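GTPase-activating protein skywalker (Drosophila melanogaster, PDB 5HJQ) stimulates GTP hydrolysis by Rab35 to control synaptic vesicle protein recycling through endosomes, and binds phosphoinositides through its TBC domain. Local coordinates at residues A[108-121]-A[203-216]. Residues are numbered along the deposited sequence; the frame is centred on the assembly and turned at random.
Sequences INSPIRAQLWPMLC and ILLHFMSEEEAYIC
W117 CZ3 lies 3.3 Å from F207 CD2, and the two rings meet obliquely with planes at 74°. Here helix 113-121 packs on the end of helix 197-204, the turn holding F207 and M208, and the start of helix 210-216. The F207 ring lies between two side chains. H206 CB is on one face; R113 CD makes a CH-pi contact over the centre of the other, 4.1 Å from the centroid. The same R113 CD lies over one face of the W117 ring, offset toward its rim. With CG anti to the carbonyl carbon (chi1 -78°), the indole also reaches I203 CG2 and L204 CD2. Replacing F207 by alanine would probably leave a gap beside W117 and take away the face that R113 CD packs on. M208 CE lies 3.8 Å from P118 CD. Further along, C216 SG packs 3.6 Å from C121 CB and also touches P118. Helices 113-121 and 210-216 run roughly parallel, 32° apart. Packing alone joins the two segments of this all-helical TBC domain, so the fit rests on shape. D292, outside both, fixes the polar ends: a salt bridge to R113 NH2 and a hydrogen bond from W117 NE1. R113 also hydrogen-bonds the carbonyls of W106 and P107.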
ATOM      1  N   ILE A 108      -3.973 -15.226  -8.045  1.00 70.36           N
ATOM      2  CA  ILE A 108      -4.926 -14.184  -7.687  1.00 68.82           C
ATOM      3  C   ILE A 108      -6.258 -14.760  -7.190  1.00 78.04           C
ATOM      4  O   ILE A 108      -7.007 -14.091  -6.477  1.00 81.27           O
ATOM      5  CB  ILE A 108      -5.171 -13.242  -8.896  1.00 76.42           C
ATOM      6  CG1 ILE A 108      -5.938 -11.988  -8.475  1.00 77.11           C
ATOM      7  CG2 ILE A 108      -5.877 -13.980 -10.023  1.00 86.38           C
ATOM      8  CD1 ILE A 108      -5.228 -11.175  -7.428  1.00 79.40           C
ATOM      9  N   ASN A 109      -6.533 -16.013  -7.541  1.00 73.77           N
ATOM     10  CA  ASN A 109      -7.811 -16.641  -7.210  1.00 76.44           C
ATOM     11  C   ASN A 109      -7.727 -17.512  -5.954  1.00 77.42           C
ATOM     12  O   ASN A 109      -8.752 -17.900  -5.388  1.00 72.33           O
ATOM     13  CB  ASN A 109      -8.310 -17.458  -8.409  1.00 73.16           C
ATOM     14  CG  ASN A 109      -9.518 -18.326  -8.077  1.00 92.19           C
ATOM     15  OD1 ASN A 109      -9.385 -19.463  -7.605  1.00 94.51           O
ATOM     16  ND2 ASN A 109     -10.707 -17.781  -8.305  1.00 95.00           N
ATOM     17  N   SER A 110      -6.504 -17.777  -5.501  1.00 71.93           N
ATOM     18  CA  SER A 110      -6.271 -18.623  -4.332  1.00 70.07           C
ATOM     19  C   SER A 110      -7.129 -18.230  -3.128  1.00 68.74           C
ATOM     20  O   SER A 110      -7.274 -17.051  -2.817  1.00 72.39           O
ATOM     21  CB  SER A 110      -4.794 -18.586  -3.941  1.00 67.39           C
ATOM     22  OG  SER A 110      -4.576 -19.280  -2.725  1.00 74.39           O
ATOM     23  N   PRO A 111      -7.708 -19.228  -2.449  1.00 67.07           N
ATOM     24  CA  PRO A 111      -8.575 -18.969  -1.298  1.00 67.24           C
ATOM     25  C   PRO A 111      -7.786 -18.717  -0.016  1.00 63.15           C
ATOM     26  O   PRO A 111      -8.387 -18.484   1.032  1.00 64.00           O
ATOM     27  CB  PRO A 111      -9.396 -20.256  -1.189  1.00 61.62           C
ATOM     28  CG  PRO A 111      -8.466 -21.311  -1.681  1.00 59.68           C
ATOM     29  CD  PRO A 111      -7.648 -20.663  -2.782  1.00 69.28           C
ATOM     30  N   ILE A 112      -6.459 -18.759  -0.099  1.00 60.51           N
ATOM     31  CA  ILE A 112      -5.623 -18.661   1.095  1.00 59.84           C
ATOM     32  C   ILE A 112      -5.688 -17.266   1.718  1.00 62.51           C
ATOM     33  O   ILE A 112      -5.553 -17.115   2.932  1.00 60.17           O
ATOM     34  CB  ILE A 112      -4.145 -19.016   0.790  1.00 61.24           C
ATOM     35  CG1 ILE A 112      -3.368 -19.239   2.091  1.00 58.54           C
ATOM     36  CG2 ILE A 112      -3.478 -17.933  -0.060  1.00 63.72           C
ATOM     37  CD1 ILE A 112      -1.866 -19.375   1.897  1.00 63.97           C
ATOM     38  N   ARG A 113      -5.922 -16.250   0.894  1.00 59.10           N
ATOM     39  CA  ARG A 113      -5.873 -14.872   1.368  1.00 59.15           C
ATOM     40  C   ARG A 113      -7.061 -14.545   2.256  1.00 56.16           C
ATOM     41  O   ARG A 113      -6.958 -13.708   3.155  1.00 58.31           O
ATOM     42  CB  ARG A 113      -5.800 -13.906   0.188  1.00 58.32           C
ATOM     43  CG  ARG A 113      -4.482 -13.998  -0.545  1.00 55.72           C
ATOM     44  CD  ARG A 113      -4.228 -12.807  -1.448  1.00 51.87           C
ATOM     45  NE  ARG A 113      -2.885 -12.885  -2.010  1.00 54.62           N
ATOM     46  CZ  ARG A 113      -2.561 -13.618  -3.069  1.00 60.38           C
ATOM     47  NH1 ARG A 113      -3.489 -14.331  -3.693  1.00 61.75           N
ATOM     48  NH2 ARG A 113      -1.309 -13.635  -3.508  1.00 59.72           N
ATOM     49  N   ALA A 114      -8.180 -15.222   2.018  1.00 61.06           N
ATOM     50  CA  ALA A 114      -9.348 -15.090   2.880  1.00 61.56           C
ATOM     51  C   ALA A 114      -8.984 -15.443   4.320  1.00 60.71           C
ATOM     52  O   ALA A 114      -9.577 -14.926   5.269  1.00 61.87           O
ATOM     53  CB  ALA A 114     -10.482 -15.970   2.384  1.00 59.53           C
ATOM     54  N   GLN A 115      -7.994 -16.317   4.473  1.00 53.34           N
ATOM     55  CA  GLN A 115      -7.516 -16.712   5.790  1.00 59.05           C
ATOM     56  C   GLN A 115      -6.164 -16.090   6.146  1.00 57.53           C
ATOM     57  O   GLN A 115      -5.937 -15.715   7.295  1.00 56.29           O
ATOM     58  CB  GLN A 115      -7.416 -18.237   5.882  1.00 62.62           C
ATOM     59  CG  GLN A 115      -8.757 -18.948   6.015  1.00 61.13           C
ATOM     60  CD  GLN A 115      -8.603 -20.445   6.195  1.00 68.21           C
ATOM     61  OE1 GLN A 115      -8.672 -20.957   7.314  1.00 70.60           O
ATOM     62  NE2 GLN A 115      -8.392 -21.156   5.092  1.00 69.76           N
ATOM     63  N   LEU A 116      -5.267 -15.996   5.167  1.00 55.63           N
ATOM     64  CA  LEU A 116      -3.907 -15.517   5.418  1.00 58.76           C
ATOM     65  C   LEU A 116      -3.876 -14.068   5.896  1.00 58.03           C
ATOM     66  O   LEU A 116      -3.231 -13.751   6.895  1.00 59.30           O
ATOM     67  CB  LEU A 116      -3.047 -15.662   4.158  1.00 57.73           C
ATOM     68  CG  LEU A 116      -1.598 -15.174   4.242  1.00 55.44           C
ATOM     69  CD1 LEU A 116      -0.884 -15.774   5.444  1.00 49.72           C
ATOM     70  CD2 LEU A 116      -0.851 -15.504   2.955  1.00 55.67           C
ATOM     71  N   TRP A 117      -4.581 -13.193   5.187  1.00 56.69           N
ATOM     72  CA  TRP A 117      -4.527 -11.761   5.481  1.00 57.69           C
ATOM     73  C   TRP A 117      -5.152 -11.344   6.821  1.00 57.11           C
ATOM     74  O   TRP A 117      -4.573 -10.513   7.522  1.00 57.75           O
ATOM     75  CB  TRP A 117      -5.173 -10.967   4.344  1.00 55.74           C
ATOM     76  CG  TRP A 117      -4.287 -10.824   3.146  1.00 55.14           C
ATOM     77  CD1 TRP A 117      -3.079 -11.425   2.943  1.00 55.67           C
ATOM     78  CD2 TRP A 117      -4.531 -10.013   1.993  1.00 53.89           C
ATOM     79  NE1 TRP A 117      -2.557 -11.041   1.730  1.00 57.81           N
ATOM     80  CE2 TRP A 117      -3.430 -10.174   1.128  1.00 51.70           C
ATOM     81  CE3 TRP A 117      -5.575  -9.170   1.606  1.00 53.94           C
ATOM     82  CZ2 TRP A 117      -3.346  -9.528  -0.102  1.00 47.18           C
ATOM     83  CZ3 TRP A 117      -5.486  -8.522   0.389  1.00 53.79           C
ATOM     84  CH2 TRP A 117      -4.381  -8.707  -0.453  1.00 47.57           C
ATOM     85  N   PRO A 118      -6.329 -11.898   7.186  1.00 59.75           N
ATOM     86  CA  PRO A 118      -6.853 -11.501   8.502  1.00 54.99           C
ATOM     87  C   PRO A 118      -5.933 -11.883   9.660  1.00 59.13           C
ATOM     88  O   PRO A 118      -5.931 -11.211  10.693  1.00 57.57           O
ATOM     89  CB  PRO A 118      -8.176 -12.262   8.595  1.00 56.77           C
ATOM     90  CG  PRO A 118      -8.595 -12.437   7.188  1.00 56.88           C
ATOM     91  CD  PRO A 118      -7.326 -12.673   6.422  1.00 51.82           C
ATOM     92  N   MET A 119      -5.157 -12.945   9.482  1.00 59.08           N
ATOM     93  CA  MET A 119      -4.212 -13.373  10.502  1.00 57.04           C
ATOM     94  C   MET A 119      -2.992 -12.453  10.570  1.00 62.38           C
ATOM     95  O   MET A 119      -2.575 -12.040  11.655  1.00 65.06           O
ATOM     96  CB  MET A 119      -3.762 -14.808  10.242  1.00 56.07           C
ATOM     97  CG  MET A 119      -2.737 -15.309  11.239  1.00 66.63           C
ATOM     98  SD  MET A 119      -2.245 -17.019  10.947  1.00 74.08           S
ATOM     99  CE  MET A 119      -1.491 -16.893   9.327  1.00 69.07           C
ATOM    100  N   LEU A 120      -2.417 -12.150   9.409  1.00 55.20           N
ATOM    101  CA  LEU A 120      -1.247 -11.273   9.336  1.00 60.78           C
ATOM    102  C   LEU A 120      -1.524  -9.915   9.974  1.00 54.73           C
ATOM    103  O   LEU A 120      -0.724  -9.419  10.765  1.00 57.19           O
ATOM    104  CB  LEU A 120      -0.795 -11.082   7.885  1.00 55.75           C
ATOM    105  CG  LEU A 120      -0.309 -12.322   7.132  1.00 57.96           C
ATOM    106  CD1 LEU A 120       0.076 -11.962   5.705  1.00 56.78           C
ATOM    107  CD2 LEU A 120       0.859 -12.963   7.861  1.00 57.85           C
ATOM    108  N   CYS A 121      -2.667  -9.327   9.640  1.00 53.45           N
ATOM    109  CA  CYS A 121      -3.053  -8.042  10.210  1.00 55.18           C
ATOM    110  C   CYS A 121      -3.325  -8.150  11.704  1.00 59.39           C
ATOM    111  O   CYS A 121      -3.044  -7.223  12.461  1.00 61.82           O
ATOM    112  CB  CYS A 121      -4.285  -7.485   9.496  1.00 55.98           C
ATOM    113  SG  CYS A 121      -4.004  -7.022   7.765  1.00 59.41           S
ATOM    114  N   ILE A 203      -8.725  -3.043  -1.144  1.00 59.80           N
ATOM    115  CA  ILE A 203      -7.920  -4.227  -1.429  1.00 58.23           C
ATOM    116  C   ILE A 203      -8.313  -5.395  -0.529  1.00 57.31           C
ATOM    117  O   ILE A 203      -8.486  -6.523  -0.996  1.00 56.75           O
ATOM    118  CB  ILE A 203      -6.416  -3.935  -1.259  1.00 54.78           C
ATOM    119  CG1 ILE A 203      -5.954  -2.890  -2.276  1.00 59.30           C
ATOM    120  CG2 ILE A 203      -5.603  -5.205  -1.418  1.00 51.34           C
ATOM    121  CD1 ILE A 203      -4.471  -2.591  -2.214  1.00 52.93           C
ATOM    122  N   LEU A 204      -8.447  -5.113   0.761  1.00 54.94           N
ATOM    123  CA  LEU A 204      -8.881  -6.106   1.732  1.00 55.84           C
ATOM    124  C   LEU A 204     -10.211  -6.727   1.320  1.00 57.02           C
ATOM    125  O   LEU A 204     -10.393  -7.940   1.400  1.00 59.13           O
ATOM    126  CB  LEU A 204      -9.007  -5.470   3.114  1.00 54.69           C
ATOM    127  CG  LEU A 204      -7.712  -4.968   3.747  1.00 54.34           C
ATOM    128  CD1 LEU A 204      -8.029  -4.110   4.952  1.00 47.85           C
ATOM    129  CD2 LEU A 204      -6.845  -6.148   4.144  1.00 54.55           C
ATOM    130  N   LEU A 205     -11.124  -5.880   0.858  1.00 53.59           N
ATOM    131  CA  LEU A 205     -12.478  -6.293   0.505  1.00 58.25           C
ATOM    132  C   LEU A 205     -12.535  -7.230  -0.701  1.00 59.69           C
ATOM    133  O   LEU A 205     -13.587  -7.786  -1.007  1.00 61.28           O
ATOM    134  CB  LEU A 205     -13.339  -5.056   0.239  1.00 59.30           C
ATOM    135  CG  LEU A 205     -13.829  -4.323   1.490  1.00 62.14           C
ATOM    136  CD1 LEU A 205     -14.592  -3.059   1.122  1.00 51.95           C
ATOM    137  CD2 LEU A 205     -14.701  -5.258   2.333  1.00 59.33           C
ATOM    138  N   HIS A 206     -11.411  -7.404  -1.386  1.00 63.18           N
ATOM    139  CA  HIS A 206     -11.363  -8.294  -2.540  1.00 60.10           C
ATOM    140  C   HIS A 206     -11.219  -9.761  -2.134  1.00 56.01           C
ATOM    141  O   HIS A 206     -11.329 -10.650  -2.977  1.00 61.67           O
ATOM    142  CB  HIS A 206     -10.207  -7.909  -3.472  1.00 60.29           C
ATOM    143  CG  HIS A 206     -10.496  -6.724  -4.342  1.00 62.57           C
ATOM    144  ND1 HIS A 206     -10.551  -5.436  -3.855  1.00 60.10           N
ATOM    145  CD2 HIS A 206     -10.745  -6.636  -5.670  1.00 59.52           C
ATOM    146  CE1 HIS A 206     -10.822  -4.605  -4.845  1.00 64.90           C
ATOM    147  NE2 HIS A 206     -10.945  -5.307  -5.957  1.00 66.37           N
ATOM    148  N   PHE A 207     -10.973 -10.016  -0.852  1.00 57.44           N
ATOM    149  CA  PHE A 207     -10.647 -11.368  -0.411  1.00 55.45           C
ATOM    150  C   PHE A 207     -11.331 -11.781   0.890  1.00 59.43           C
ATOM    151  O   PHE A 207     -11.295 -12.952   1.264  1.00 63.00           O
ATOM    152  CB  PHE A 207      -9.134 -11.507  -0.248  1.00 56.48           C
ATOM    153  CG  PHE A 207      -8.363 -11.170  -1.488  1.00 57.50           C
ATOM    154  CD1 PHE A 207      -8.268 -12.078  -2.528  1.00 54.85           C
ATOM    155  CD2 PHE A 207      -7.735  -9.943  -1.616  1.00 59.29           C
ATOM    156  CE1 PHE A 207      -7.561 -11.767  -3.675  1.00 62.23           C
ATOM    157  CE2 PHE A 207      -7.028  -9.624  -2.759  1.00 53.93           C
ATOM    158  CZ  PHE A 207      -6.936 -10.538  -3.788  1.00 59.22           C
ATOM    159  N   MET A 208     -11.943 -10.829   1.585  1.00 55.26           N
ATOM    160  CA  MET A 208     -12.618 -11.143   2.843  1.00 53.73           C
ATOM    161  C   MET A 208     -13.931 -10.375   2.993  1.00 59.58           C
ATOM    162  O   MET A 208     -14.330  -9.620   2.105  1.00 65.29           O
ATOM    163  CB  MET A 208     -11.697 -10.844   4.028  1.00 54.04           C
ATOM    164  CG  MET A 208     -11.431  -9.357   4.244  1.00 58.05           C
ATOM    165  SD  MET A 208     -10.136  -9.066   5.463  1.00 56.09           S
ATOM    166  CE  MET A 208      -8.705  -9.678   4.577  1.00 49.95           C
ATOM    167  N   SER A 209     -14.604 -10.580   4.119  1.00 58.16           N
ATOM    168  CA  SER A 209     -15.876  -9.916   4.373  1.00 56.78           C
ATOM    169  C   SER A 209     -15.665  -8.494   4.872  1.00 58.77           C
ATOM    170  O   SER A 209     -14.546  -8.101   5.202  1.00 57.54           O
ATOM    171  CB  SER A 209     -16.702 -10.707   5.388  1.00 53.39           C
ATOM    172  OG  SER A 209     -16.057 -10.740   6.648  1.00 55.48           O
ATOM    173  N   GLU A 210     -16.753  -7.733   4.928  1.00 59.62           N
ATOM    174  CA  GLU A 210     -16.726  -6.353   5.391  1.00 53.71           C
ATOM    175  C   GLU A 210     -16.183  -6.227   6.808  1.00 58.79           C
ATOM    176  O   GLU A 210     -15.344  -5.368   7.085  1.00 60.19           O
ATOM    177  CB  GLU A 210     -18.130  -5.752   5.322  1.00 49.90           C
ATOM    178  CG  GLU A 210     -18.306  -4.475   6.123  1.00 61.12           C
ATOM    179  CD  GLU A 210     -19.584  -3.739   5.770  1.00 61.91           C
ATOM    180  OE1 GLU A 210     -20.327  -4.232   4.893  1.00 58.83           O
ATOM    181  OE2 GLU A 210     -19.844  -2.671   6.365  1.00 62.69           O
ATOM    182  N   GLU A 211     -16.664  -7.085   7.700  1.00 51.76           N
ATOM    183  CA  GLU A 211     -16.251  -7.041   9.097  1.00 53.61           C
ATOM    184  C   GLU A 211     -14.793  -7.457   9.268  1.00 52.91           C
ATOM    185  O   GLU A 211     -14.076  -6.886  10.087  1.00 60.34           O
ATOM    186  CB  GLU A 211     -17.148  -7.927   9.963  1.00 51.67           C
ATOM    187  CG  GLU A 211     -16.783  -7.879  11.436  1.00 54.99           C
ATOM    188  CD  GLU A 211     -17.745  -8.655  12.307  1.00 59.78           C
ATOM    189  OE1 GLU A 211     -18.506  -9.483  11.762  1.00 67.46           O
ATOM    190  OE2 GLU A 211     -17.736  -8.438  13.538  1.00 60.72           O
ATOM    191  N   GLU A 212     -14.359  -8.452   8.502  1.00 50.43           N
ATOM    192  CA  GLU A 212     -12.972  -8.896   8.565  1.00 55.80           C
ATOM    193  C   GLU A 212     -12.019  -7.811   8.062  1.00 60.20           C
ATOM    194  O   GLU A 212     -10.954  -7.594   8.642  1.00 60.00           O
ATOM    195  CB  GLU A 212     -12.779 -10.180   7.761  1.00 56.95           C
ATOM    196  CG  GLU A 212     -13.104 -11.435   8.542  1.00 63.98           C
ATOM    197  CD  GLU A 212     -13.096 -12.684   7.680  1.00 72.86           C
ATOM    198  OE1 GLU A 212     -13.728 -12.664   6.602  1.00 71.18           O
ATOM    199  OE2 GLU A 212     -12.457 -13.683   8.080  1.00 75.76           O
ATOM    200  N   ALA A 213     -12.410  -7.141   6.982  1.00 56.98           N
ATOM    201  CA  ALA A 213     -11.643  -6.022   6.446  1.00 55.62           C
ATOM    202  C   ALA A 213     -11.458  -4.955   7.512  1.00 56.39           C
ATOM    203  O   ALA A 213     -10.356  -4.446   7.702  1.00 59.84           O
ATOM    204  CB  ALA A 213     -12.330  -5.439   5.223  1.00 52.63           C
ATOM    205  N   TYR A 214     -12.541  -4.634   8.215  1.00 58.74           N
ATOM    206  CA  TYR A 214     -12.482  -3.660   9.297  1.00 51.80           C
ATOM    207  C   TYR A 214     -11.467  -4.051  10.360  1.00 59.02           C
ATOM    208  O   TYR A 214     -10.629  -3.240  10.759  1.00 60.88           O
ATOM    209  CB  TYR A 214     -13.848  -3.486   9.959  1.00 51.05           C
ATOM    210  CG  TYR A 214     -13.743  -2.802  11.303  1.00 56.62           C
ATOM    211  CD1 TYR A 214     -13.560  -1.428  11.386  1.00 56.35           C
ATOM    212  CD2 TYR A 214     -13.805  -3.527  12.489  1.00 56.35           C
ATOM    213  CE1 TYR A 214     -13.451  -0.792  12.603  1.00 52.44           C
ATOM    214  CE2 TYR A 214     -13.695  -2.897  13.717  1.00 60.51           C
ATOM    215  CZ  TYR A 214     -13.515  -1.526  13.763  1.00 59.72           C
ATOM    216  OH  TYR A 214     -13.406  -0.878  14.972  1.00 62.40           O
ATOM    217  N   ILE A 215     -11.559  -5.295  10.824  1.00 60.69           N
ATOM    218  CA  ILE A 215     -10.702  -5.782  11.899  1.00 59.53           C
ATOM    219  C   ILE A 215      -9.227  -5.773  11.483  1.00 56.43           C
ATOM    220  O   ILE A 215      -8.340  -5.518  12.301  1.00 58.65           O
ATOM    221  CB  ILE A 215     -11.116  -7.199  12.345  1.00 52.45           C
ATOM    222  CG1 ILE A 215     -12.552  -7.194  12.875  1.00 59.91           C
ATOM    223  CG2 ILE A 215     -10.179  -7.718  13.415  1.00 44.55           C
ATOM    224  CD1 ILE A 215     -13.079  -8.580  13.257  1.00 59.28           C
ATOM    225  N   CYS A 216      -8.966  -6.036  10.205  1.00 56.03           N
ATOM    226  CA  CYS A 216      -7.618  -5.869   9.666  1.00 62.94           C
ATOM    227  C   CYS A 216      -7.153  -4.423   9.787  1.00 56.92           C
ATOM    228  O   CYS A 216      -6.063  -4.148  10.290  1.00 57.34           O
ATOM    229  CB  CYS A 216      -7.556  -6.303   8.202  1.00 59.47           C
ATOM    230  SG  CYS A 216      -7.542  -8.077   7.962  1.00 58.40           S
TER